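Local coordinates for peptidase (Yersinia bercovieri, PDB 5NYW), which is of unknown function but, as an ancestral beta-subunit related to those of the proteasome and HslV, probably works as an Ntn-type peptidase within a multimer, at residues Cys3-Leu8 against Val45-Gly50; Ser60-Arg65 against Thr85-Thr90; Asn111-Leu116 against Leu127-Pro132. One frame throughout, in Å; residues are numbered along the deposited sequence.

Contact 1. Residues Cys3-Leu8 against Val45-Gly50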
loop_
_atom_site.group_PDB
_atom_site.type_symbol
_atom_site.label_atom_id
_atom_site.label_comp_id
_atom_site.label_asym_id
_atom_site.label_seq_id
_atom_site.Cartn_x
_atom_site.Cartn_y
_atom_site.Cartn_z
ATOM N N CYS L 3 -19.830 -6.508 -37.431
ATOM C CA CYS L 3 -21.228 -6.502 -37.023
ATOM C C CYS L 3 -21.786 -5.085 -37.030
ATOM O O CYS L 3 -21.087 -4.138 -36.694
ATOM C CB CYS L 3 -21.398 -7.122 -35.629
ATOM S SG CYS L 3 -20.722 -8.812 -35.407
ATOM N N VAL L 4 -23.041 -4.937 -37.437
ATOM C CA VAL L 4 -23.680 -3.628 -37.401
ATOM C C VAL L 4 -25.098 -3.778 -36.859
ATOM O O VAL L 4 -25.771 -4.781 -37.099
ATOM C CB VAL L 4 -23.686 -2.923 -38.810
ATOM C CG1 VAL L 4 -24.366 -3.778 -39.887
ATOM C CG2 VAL L 4 -24.329 -1.526 -38.732
ATOM N N ALA L 5 -25.535 -2.784 -36.099
ATOM C CA ALA L 5 -26.898 -2.762 -35.604
ATOM C C ALA L 5 -27.442 -1.361 -35.760
ATOM O O ALA L 5 -26.746 -0.392 -35.500
ATOM C CB ALA L 5 -26.951 -3.215 -34.157
ATOM N N MET L 6 -28.696 -1.265 -36.174
ATOM C CA MET L 6 -29.333 0.011 -36.433
ATOM C C MET L 6 -30.629 0.149 -35.639
ATOM O O MET L 6 -31.454 -0.769 -35.631
ATOM C CB MET L 6 -29.629 0.166 -37.928
ATOM C CG MET L 6 -28.420 0.051 -38.826
ATOM S SD MET L 6 -28.855 -0.248 -40.551
ATOM C CE MET L 6 -27.265 -0.104 -41.361
ATOM N N ARG L 7 -30.786 1.272 -34.945
ATOM C CA ARG L 7 -32.035 1.576 -34.249
ATOM C C ARG L 7 -32.805 2.691 -34.941
ATOM O O ARG L 7 -32.383 3.846 -34.920
ATOM C CB ARG L 7 -31.770 1.962 -32.796
ATOM C CG ARG L 7 -33.005 2.382 -32.014
ATOM C CD ARG L 7 -32.602 2.871 -30.633
ATOM N NE ARG L 7 -33.706 3.480 -29.888
ATOM C CZ ARG L 7 -33.953 4.788 -29.836
ATOM N NH1 ARG L 7 -34.976 5.229 -29.127
ATOM N NH2 ARG L 7 -33.173 5.653 -30.479
ATOM N N LEU L 8 -33.959 2.343 -35.504
ATOM C CA LEU L 8 -34.785 3.272 -36.266
ATOM C C LEU L 8 -36.109 3.459 -35.559
ATOM O O LEU L 8 -36.370 2.786 -34.567
ATOM C CB LEU L 8 -35.020 2.757 -37.678
ATOM C CG LEU L 8 -33.778 2.159 -38.320
ATOM C CD1 LEU L 8 -34.195 1.062 -39.266
ATOM C CD2 LEU L 8 -32.976 3.244 -39.024
ATOM N N VAL L 45 -30.897 -9.173 -28.777
ATOM C CA VAL L 45 -29.856 -9.595 -29.716
ATOM C C VAL L 45 -28.471 -9.178 -29.243
ATOM O O VAL L 45 -28.244 -8.009 -28.903
ATOM C CB VAL L 45 -30.089 -9.001 -31.125
ATOM C CG1 VAL L 45 -28.967 -9.403 -32.076
ATOM C CG2 VAL L 45 -31.428 -9.451 -31.668
ATOM N N VAL L 46 -27.546 -10.133 -29.234
ATOM C CA VAL L 46 -26.164 -9.850 -28.870
ATOM C C VAL L 46 -25.220 -10.146 -30.030
ATOM O O VAL L 46 -25.232 -11.255 -30.571
ATOM C CB VAL L 46 -25.726 -10.686 -27.657
ATOM C CG1 VAL L 46 -24.265 -10.426 -27.347
ATOM C CG2 VAL L 46 -26.598 -10.373 -26.440
ATOM N N GLN L 47 -24.397 -9.175 -30.416
ATOM C CA GLN L 47 -23.443 -9.415 -31.499
ATOM C C GLN L 47 -22.000 -9.383 -31.011
ATOM O O GLN L 47 -21.638 -8.537 -30.190
ATOM C CB GLN L 47 -23.644 -8.386 -32.607
ATOM C CG GLN L 47 -24.926 -8.581 -33.403
ATOM C CD GLN L 47 -25.253 -7.364 -34.256
ATOM O OE1 GLN L 47 -25.524 -6.281 -33.731
ATOM N NE2 GLN L 47 -25.212 -7.532 -35.575
ATOM N N SER L 48 -21.166 -10.268 -31.555
ATOM C CA SER L 48 -19.821 -10.447 -31.026
ATOM C C SER L 48 -18.724 -10.077 -32.002
ATOM O O SER L 48 -18.787 -10.386 -33.206
ATOM C CB SER L 48 -19.589 -11.893 -30.576
ATOM O OG SER L 48 -20.521 -12.287 -29.600
ATOM N N ALA L 49 -17.706 -9.442 -31.425
ATOM C CA ALA L 49 -16.455 -9.106 -32.073
ATOM C C ALA L 49 -15.319 -9.161 -31.052
ATOM O O ALA L 49 -15.540 -9.067 -29.851
ATOM C CB ALA L 49 -16.535 -7.744 -32.681
ATOM N N GLY L 50 -14.101 -9.327 -31.536
ATOM C CA GLY L 50 -12.955 -9.391 -30.669
ATOM C C GLY L 50 -12.661 -10.836 -30.369
ATOM O O GLY L 50 -13.073 -11.716 -31.128
#

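Contact 2. Residues Ser60-Arg65 against Thr85-Thr90. With SO4 (sulfate ion), chain B.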
loop_
_atom_site.group_PDB
_atom_site.type_symbol
_atom_site.label_atom_id
_atom_site.label_comp_id
_atom_site.label_asym_id
_atom_site.label_seq_id
_atom_site.Cartn_x
_atom_site.Cartn_y
_atom_site.Cartn_z
ATOM N N SER L 60 -22.086 -17.966 -23.463
ATOM C CA SER L 60 -22.391 -19.225 -22.800
ATOM C C SER L 60 -22.844 -18.992 -21.353
ATOM O O SER L 60 -23.811 -19.609 -20.913
ATOM C CB SER L 60 -21.181 -20.162 -22.837
ATOM O OG SER L 60 -21.016 -20.763 -24.109
ATOM N N LEU L 61 -22.173 -18.089 -20.631
ATOM C CA LEU L 61 -22.545 -17.776 -19.251
ATOM C C LEU L 61 -23.932 -17.123 -19.170
ATOM O O LEU L 61 -24.684 -17.392 -18.242
ATOM C CB LEU L 61 -21.496 -16.877 -18.570
ATOM C CG LEU L 61 -20.173 -17.483 -18.066
ATOM C CD1 LEU L 61 -19.283 -16.408 -17.471
ATOM C CD2 LEU L 61 -20.380 -18.614 -17.062
ATOM N N LEU L 62 -24.256 -16.242 -20.115
ATOM C CA LEU L 62 -25.574 -15.598 -20.144
ATOM C C LEU L 62 -26.698 -16.590 -20.414
ATOM O O LEU L 62 -27.773 -16.492 -19.815
ATOM C CB LEU L 62 -25.623 -14.502 -21.202
ATOM C CG LEU L 62 -24.825 -13.241 -20.903
ATOM C CD1 LEU L 62 -24.708 -12.378 -22.142
ATOM C CD2 LEU L 62 -25.513 -12.476 -19.806
ATOM N N GLN L 63 -26.437 -17.528 -21.327
ATOM C CA GLN L 63 -27.388 -18.561 -21.729
ATOM C C GLN L 63 -27.661 -19.525 -20.583
ATOM O O GLN L 63 -28.799 -19.923 -20.345
ATOM C CB GLN L 63 -26.845 -19.340 -22.919
ATOM C CG GLN L 63 -26.844 -18.567 -24.223
ATOM C CD GLN L 63 -26.071 -19.290 -25.302
ATOM O OE1 GLN L 63 -25.200 -20.109 -25.008
ATOM N NE2 GLN L 63 -26.352 -18.962 -26.558
ATOM N N ARG L 64 -26.602 -19.904 -19.879
ATOM C CA ARG L 64 -26.715 -20.832 -18.755
ATOM C C ARG L 64 -27.486 -20.217 -17.585
ATOM O O ARG L 64 -28.325 -20.872 -16.966
ATOM C CB ARG L 64 -25.314 -21.271 -18.292
ATOM C CG ARG L 64 -25.046 -22.772 -18.344
ATOM C CD ARG L 64 -25.882 -23.520 -17.322
ATOM N NE ARG L 64 -26.194 -22.689 -16.156
ATOM C CZ ARG L 64 -27.026 -23.028 -15.173
ATOM N NH1 ARG L 64 -27.245 -22.186 -14.168
ATOM N NH2 ARG L 64 -27.640 -24.201 -15.196
ATOM N N ARG L 65 -27.221 -18.947 -17.310
ATOM C CA ARG L 65 -27.850 -18.268 -16.192
ATOM C C ARG L 65 -29.324 -17.917 -16.438
ATOM O O ARG L 65 -30.061 -17.642 -15.497
ATOM C CB ARG L 65 -27.041 -17.021 -15.851
ATOM C CG ARG L 65 -25.726 -17.370 -15.176
ATOM C CD ARG L 65 -24.752 -16.204 -15.135
ATOM N NE ARG L 65 -23.472 -16.616 -14.568
ATOM C CZ ARG L 65 -22.378 -15.866 -14.566
ATOM N NH1 ARG L 65 -22.394 -14.648 -15.093
ATOM N NH2 ARG L 65 -21.269 -16.340 -14.043
ATOM N N THR L 85 -26.129 -3.409 -18.156
ATOM C CA THR L 85 -25.255 -3.500 -16.981
ATOM C C THR L 85 -24.872 -4.973 -16.771
ATOM O O THR L 85 -23.754 -5.279 -16.362
ATOM C CB THR L 85 -25.876 -2.924 -15.675
ATOM O OG1 THR L 85 -27.001 -3.701 -15.254
ATOM C CG2 THR L 85 -26.269 -1.480 -15.854
ATOM N N LEU L 86 -25.820 -5.871 -17.032
ATOM C CA LEU L 86 -25.590 -7.299 -16.865
ATOM C C LEU L 86 -24.505 -7.814 -17.815
ATOM O O LEU L 86 -23.630 -8.588 -17.424
ATOM C CB LEU L 86 -26.894 -8.067 -17.085
ATOM C CG LEU L 86 -26.776 -9.580 -16.893
ATOM C CD1 LEU L 86 -26.397 -9.883 -15.450
ATOM C CD2 LEU L 86 -28.054 -10.313 -17.282
ATOM N N LEU L 87 -24.557 -7.387 -19.065
ATOM C CA LEU L 87 -23.521 -7.753 -20.030
ATOM C C LEU L 87 -22.155 -7.209 -19.594
ATOM O O LEU L 87 -21.138 -7.887 -19.695
ATOM C CB LEU L 87 -23.878 -7.237 -21.424
ATOM C CG LEU L 87 -24.374 -8.343 -22.342
ATOM C CD1 LEU L 87 -25.709 -8.859 -21.828
ATOM C CD2 LEU L 87 -24.526 -7.804 -23.724
ATOM N N GLY L 88 -22.145 -5.965 -19.132
ATOM C CA GLY L 88 -20.921 -5.345 -18.679
ATOM C C GLY L 88 -20.275 -6.128 -17.555
ATOM O O GLY L 88 -19.050 -6.295 -17.542
ATOM N N GLU L 89 -21.097 -6.611 -16.618
ATOM C CA GLU L 89 -20.625 -7.422 -15.502
ATOM C C GLU L 89 -20.080 -8.751 -16.002
ATOM O O GLU L 89 -19.053 -9.231 -15.512
ATOM C CB GLU L 89 -21.750 -7.658 -14.473
ATOM C CG GLU L 89 -22.170 -6.396 -13.737
ATOM C CD GLU L 89 -23.432 -6.567 -12.920
ATOM O OE1 GLU L 89 -23.993 -7.682 -12.925
ATOM O OE2 GLU L 89 -23.885 -5.568 -12.307
ATOM N N THR L 90 -20.765 -9.342 -16.983
ATOM C CA THR L 90 -20.348 -10.633 -17.519
ATOM C C THR L 90 -19.056 -10.458 -18.351
ATOM O O THR L 90 -18.230 -11.371 -18.416
ATOM C CB THR L 90 -21.444 -11.278 -18.384
ATOM O OG1 THR L 90 -22.712 -11.133 -17.746
ATOM C CG2 THR L 90 -21.142 -12.755 -18.607
HETATM S S SO4 B . -23.565 -19.620 -12.110
HETATM O O1 SO4 B . -23.357 -18.310 -11.492
HETATM O O2 SO4 B . -24.977 -19.769 -12.473
HETATM O O3 SO4 B . -22.746 -19.758 -13.322
HETATM O O4 SO4 B . -23.182 -20.647 -11.137
HETATM O O HOH W 1 -24.086 -12.960 -16.253
#

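Contact 3. Residues Asn111-Leu116 against Leu127-Pro132. Unlike the reference sequence in segment 111-116: Cys112 (reference Gly).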
loop_
_atom_site.group_PDB
_atom_site.type_symbol
_atom_site.label_atom_id
_atom_site.label_comp_id
_atom_site.label_asym_id
_atom_site.label_seq_id
_atom_site.Cartn_x
_atom_site.Cartn_y
_atom_site.Cartn_z
ATOM N N ASN L 111 -9.664 -8.880 -25.021
ATOM C CA ASN L 111 -10.712 -7.870 -25.178
ATOM C C ASN L 111 -11.788 -8.180 -26.220
ATOM O O ASN L 111 -11.541 -8.841 -27.242
ATOM C CB ASN L 111 -10.083 -6.506 -25.457
ATOM C CG ASN L 111 -9.519 -5.865 -24.195
ATOM O OD1 ASN L 111 -9.592 -6.443 -23.102
ATOM N ND2 ASN L 111 -8.958 -4.674 -24.334
ATOM N N CYS L 112 -12.990 -7.699 -25.924
ATOM C CA CYS L 112 -14.148 -7.822 -26.797
ATOM C C CYS L 112 -15.022 -6.571 -26.834
ATOM O O CYS L 112 -15.006 -5.741 -25.925
ATOM C CB CYS L 112 -14.993 -9.013 -26.336
ATOM S SG CYS L 112 -15.735 -8.764 -24.645
ATOM N N ASN L 113 -15.786 -6.438 -27.910
ATOM C CA ASN L 113 -16.835 -5.440 -27.995
ATOM C C ASN L 113 -18.109 -6.188 -28.325
ATOM O O ASN L 113 -18.070 -7.205 -29.037
ATOM C CB ASN L 113 -16.534 -4.366 -29.055
ATOM C CG ASN L 113 -15.585 -3.290 -28.555
ATOM O OD1 ASN L 113 -16.021 -2.226 -28.122
ATOM N ND2 ASN L 113 -14.284 -3.557 -28.623
ATOM N N LEU L 114 -19.220 -5.719 -27.765
ATOM C CA LEU L 114 -20.516 -6.326 -28.009
ATOM C C LEU L 114 -21.549 -5.294 -28.409
ATOM O O LEU L 114 -21.445 -4.129 -28.022
ATOM C CB LEU L 114 -21.006 -7.079 -26.769
ATOM C CG LEU L 114 -20.068 -8.147 -26.219
ATOM C CD1 LEU L 114 -20.660 -8.727 -24.980
ATOM C CD2 LEU L 114 -19.910 -9.217 -27.247
ATOM N N LEU L 115 -22.539 -5.731 -29.190
ATOM C CA LEU L 115 -23.740 -4.936 -29.424
ATOM C C LEU L 115 -24.941 -5.665 -28.806
ATOM O O LEU L 115 -25.052 -6.900 -28.869
ATOM C CB LEU L 115 -23.961 -4.672 -30.916
ATOM C CG LEU L 115 -22.887 -3.823 -31.608
ATOM C CD1 LEU L 115 -23.293 -3.482 -33.012
ATOM C CD2 LEU L 115 -22.557 -2.563 -30.827
ATOM N N LEU L 116 -25.800 -4.885 -28.162
ATOM C CA LEU L 116 -27.006 -5.376 -27.516
ATOM C C LEU L 116 -28.180 -4.550 -27.950
ATOM O O LEU L 116 -28.192 -3.348 -27.732
ATOM C CB LEU L 116 -26.874 -5.308 -26.003
ATOM C CG LEU L 116 -28.145 -5.506 -25.176
ATOM C CD1 LEU L 116 -28.653 -6.949 -25.248
ATOM C CD2 LEU L 116 -27.877 -5.073 -23.742
ATOM N N LEU L 127 -30.750 0.106 -28.034
ATOM C CA LEU L 127 -29.537 -0.457 -28.634
ATOM C C LEU L 127 -28.296 0.049 -27.901
ATOM O O LEU L 127 -28.160 1.251 -27.712
ATOM C CB LEU L 127 -29.452 -0.086 -30.115
ATOM C CG LEU L 127 -28.152 -0.415 -30.856
ATOM C CD1 LEU L 127 -27.908 -1.905 -30.878
ATOM C CD2 LEU L 127 -28.133 0.180 -32.271
ATOM N N PHE L 128 -27.409 -0.858 -27.482
ATOM C CA PHE L 128 -26.189 -0.493 -26.741
ATOM C C PHE L 128 -24.913 -1.015 -27.385
ATOM O O PHE L 128 -24.911 -2.046 -28.079
ATOM C CB PHE L 128 -26.189 -1.014 -25.278
ATOM C CG PHE L 128 -27.278 -0.430 -24.395
ATOM C CD1 PHE L 128 -28.606 -0.824 -24.528
ATOM C CD2 PHE L 128 -26.975 0.573 -23.489
ATOM C CE1 PHE L 128 -29.595 -0.281 -23.725
ATOM C CE2 PHE L 128 -27.958 1.135 -22.706
ATOM C CZ PHE L 128 -29.273 0.707 -22.821
ATOM N N HIS L 129 -23.825 -0.288 -27.150
ATOM C CA HIS L 129 -22.486 -0.768 -27.459
ATOM C C HIS L 129 -21.731 -0.984 -26.148
ATOM O O HIS L 129 -21.439 -0.017 -25.457
ATOM C CB HIS L 129 -21.753 0.229 -28.392
ATOM C CG HIS L 129 -20.307 -0.092 -28.638
ATOM N ND1 HIS L 129 -19.521 0.646 -29.504
ATOM C CD2 HIS L 129 -19.488 -1.038 -28.121
ATOM C CE1 HIS L 129 -18.300 0.155 -29.522
ATOM N NE2 HIS L 129 -18.249 -0.866 -28.682
ATOM N N ILE L 130 -21.388 -2.238 -25.834
ATOM C CA ILE L 130 -20.634 -2.571 -24.614
ATOM C C ILE L 130 -19.134 -2.650 -24.918
ATOM O O ILE L 130 -18.718 -3.373 -25.816
ATOM C CB ILE L 130 -21.086 -3.931 -23.967
ATOM C CG1 ILE L 130 -22.573 -3.920 -23.578
ATOM C CG2 ILE L 130 -20.300 -4.234 -22.693
ATOM C CD1 ILE L 130 -23.514 -4.367 -24.661
ATOM N N TYR L 131 -18.333 -1.935 -24.130
ATOM C CA TYR L 131 -16.886 -1.834 -24.303
ATOM C C TYR L 131 -16.160 -2.904 -23.482
ATOM O O TYR L 131 -16.783 -3.526 -22.615
ATOM C CB TYR L 131 -16.398 -0.454 -23.856
ATOM C CG TYR L 131 -16.897 0.741 -24.632
ATOM C CD1 TYR L 131 -16.433 1.014 -25.916
ATOM C CD2 TYR L 131 -17.805 1.623 -24.059
ATOM C CE1 TYR L 131 -16.882 2.113 -26.606
ATOM C CE2 TYR L 131 -18.250 2.717 -24.740
ATOM C CZ TYR L 131 -17.789 2.960 -26.010
ATOM O OH TYR L 131 -18.232 4.067 -26.680
ATOM N N PRO L 132 -14.848 -3.134 -23.747
ATOM C CA PRO L 132 -14.108 -4.119 -22.924
ATOM C C PRO L 132 -14.089 -3.843 -21.405
ATOM O O PRO L 132 -14.062 -4.801 -20.633
ATOM C CB PRO L 132 -12.672 -4.033 -23.468
ATOM C CG PRO L 132 -12.809 -3.509 -24.860
ATOM C CD PRO L 132 -14.028 -2.613 -24.860
#

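Contact 1. Residues Cys3-Leu8 against Val45-Gly50
Between the two stacked sheets of the Ntn-hydrolase sandwich, strand 3-7 of one sheet faces strand 42-50 of the other, in a contact centred about 2 Å from the centre of the chain. The strands are not paired through their backbones; side chains of each span the gap, some of them to backbone oxygens of the other. The short strand segments run at 146° to each other, with their axes 7.7 Å apart at closest approach, and only a small patch is shared.

The close-packed part is built around Gln47. Its CG lies anti to the carbonyl carbon and the chain beyond is extended, which carries the amide across to the opposite strand. There CB of Cys3 lies alongside the Gln47 stem, 4.0 Å from its CB, and the methyl CB of Ala5 meets Gln47 OE1 at 3.4 Å. Cys3 SG, anti to the carbonyl carbon and beside its own backbone N, comes to 3.3 Å from Ser48 O. Gln47 NE2 is hydrogen-bonded to Ser16 OG of strand 11-23 as well as to Val4 O, and two partners probably fix the rotation of the amide.

The strands diverge on the loose side. Met6 and Leu8 pack instead on helix 168-185, while Arg7, partly exposed, hydrogen-bonds through NE to Leu125 O. At the other end Ala49 touches Thr1, at the chain start where proteasomal beta-subunits carry their nucleophile, and Gly50 is exposed.

One polar bond joins the two segments directly: Gln47 NE2 donates to Val4 O over 3.2 Å. It is nearly straight, at 167°, and the oxygen lies in the amide plane. The nitrogen, however, stands 56° out of the Val4 carbonyl plane.

Contact 2. Residues Ser60-Arg65 against Thr85-Thr90
This is a helix-helix contact in an outer layer of the sandwich, about 18 Å from the centre of the chain, apolar at its heart and polar along the side where Arg65 lies. The segments cross at 122°, their axes 10.9 Å apart at closest approach. Leu62 fills most of that separation: its CD1 meets Leu87 CD1 at 3.7 Å, the two side chains crossing at about a right angle, while its CD2 lies 3.7 Å from Thr90 OG1.

Thr90 OG1 donates to Leu86 O at 2.7 Å, an oxygen that also accepts from Thr90 N, and Thr90 CG2 packs 4.1 Å from Leu61 CB. A water accepts from Arg65 NH1 and donates to Thr90 OG1, linking the helices in the plane of a guanidinium that has Leu61 CB over one face. Arg65 NE makes a weak hydrogen bond of 3.5 Å to O3 of a sulfate ion, probably from the crystallisation liquor, whereas NH2 is salt-bridged to Glu93.

Tyr81 of a second subunit rests on Ser60 and Leu61, and Arg97 of a third on Thr85. Leu74 from the connecting loop packs on Leu62 and Leu87, and Leu87 reaches on to strands 112-120 and 126-130.

Contact 3. Residues Asn111-Leu116 against Leu127-Pro132
With its CG anti to the backbone N (chi1 173°), the His129 side chain leans along the sheet toward Asn113, whose own CG is anti to its carbonyl carbon and beside its backbone N. The two tips meet at 2.7 Å, where His129 NE2 donates to Asn113 OD1 along an almost straight line of 175°. The nitrogen sits on a lone pair of the amide oxygen, and that oxygen lies in the imidazole plane, although the amide and ring planes are 64° apart. Tyr131 CE1 stands 3.7 Å above one face of the imidazole, offset toward its rim.

Behind this side-chain bond runs regular antiparallel pairing. Leu114 with Ile130 and Leu116 with Phe128 are hydrogen-bonded pairs, the shortest bond being Phe128 N to Leu116 O at 2.6 Å; Leu115 with His129 between them is non-hydrogen-bonded. The pattern ends at Pro132, which has no N-H to offer and instead sets its CG 3.3 Å from Cys112 O, with its CB against the Asn111 amide carbon CG at 3.7 Å.

Ile130 CD1 reaches Leu116 CB at 3.7 Å on the face packed against helices 52-65 and 80-98, whereas Leu115 looks toward Phe146 and Ile148 of the other sheet. Strands 112-120 and 126-130 thus form a beta hairpin with one helical and one sheet-facing side, as befits the alpha-beta-beta-alpha sandwich of proteasome-type Ntn hydrolases.

Taken together, the three contacts sample successive layers of one sandwich. Contact 1 bridges the sheets at the core, contact 3 zips neighbouring strands within one of them, and contact 2 lies farther out, between helices near subunit interfaces. Contacts 1 and 3 share a sheet, in which strands 42-50 and 112-120 are neighbours: Gln47 N probably bonds Leu115 O at 2.8 Å. Leu87 ties contact 2 to the others, its CD2 lying 3.7 Å from Ile130 CD1. The chemistry follows the depth: a buried side-chain amide hydrogen-bonding across the gap between sheets, repeated backbone bonds within a sheet, and, between the outer helices, leucine packing bordered by water and charge.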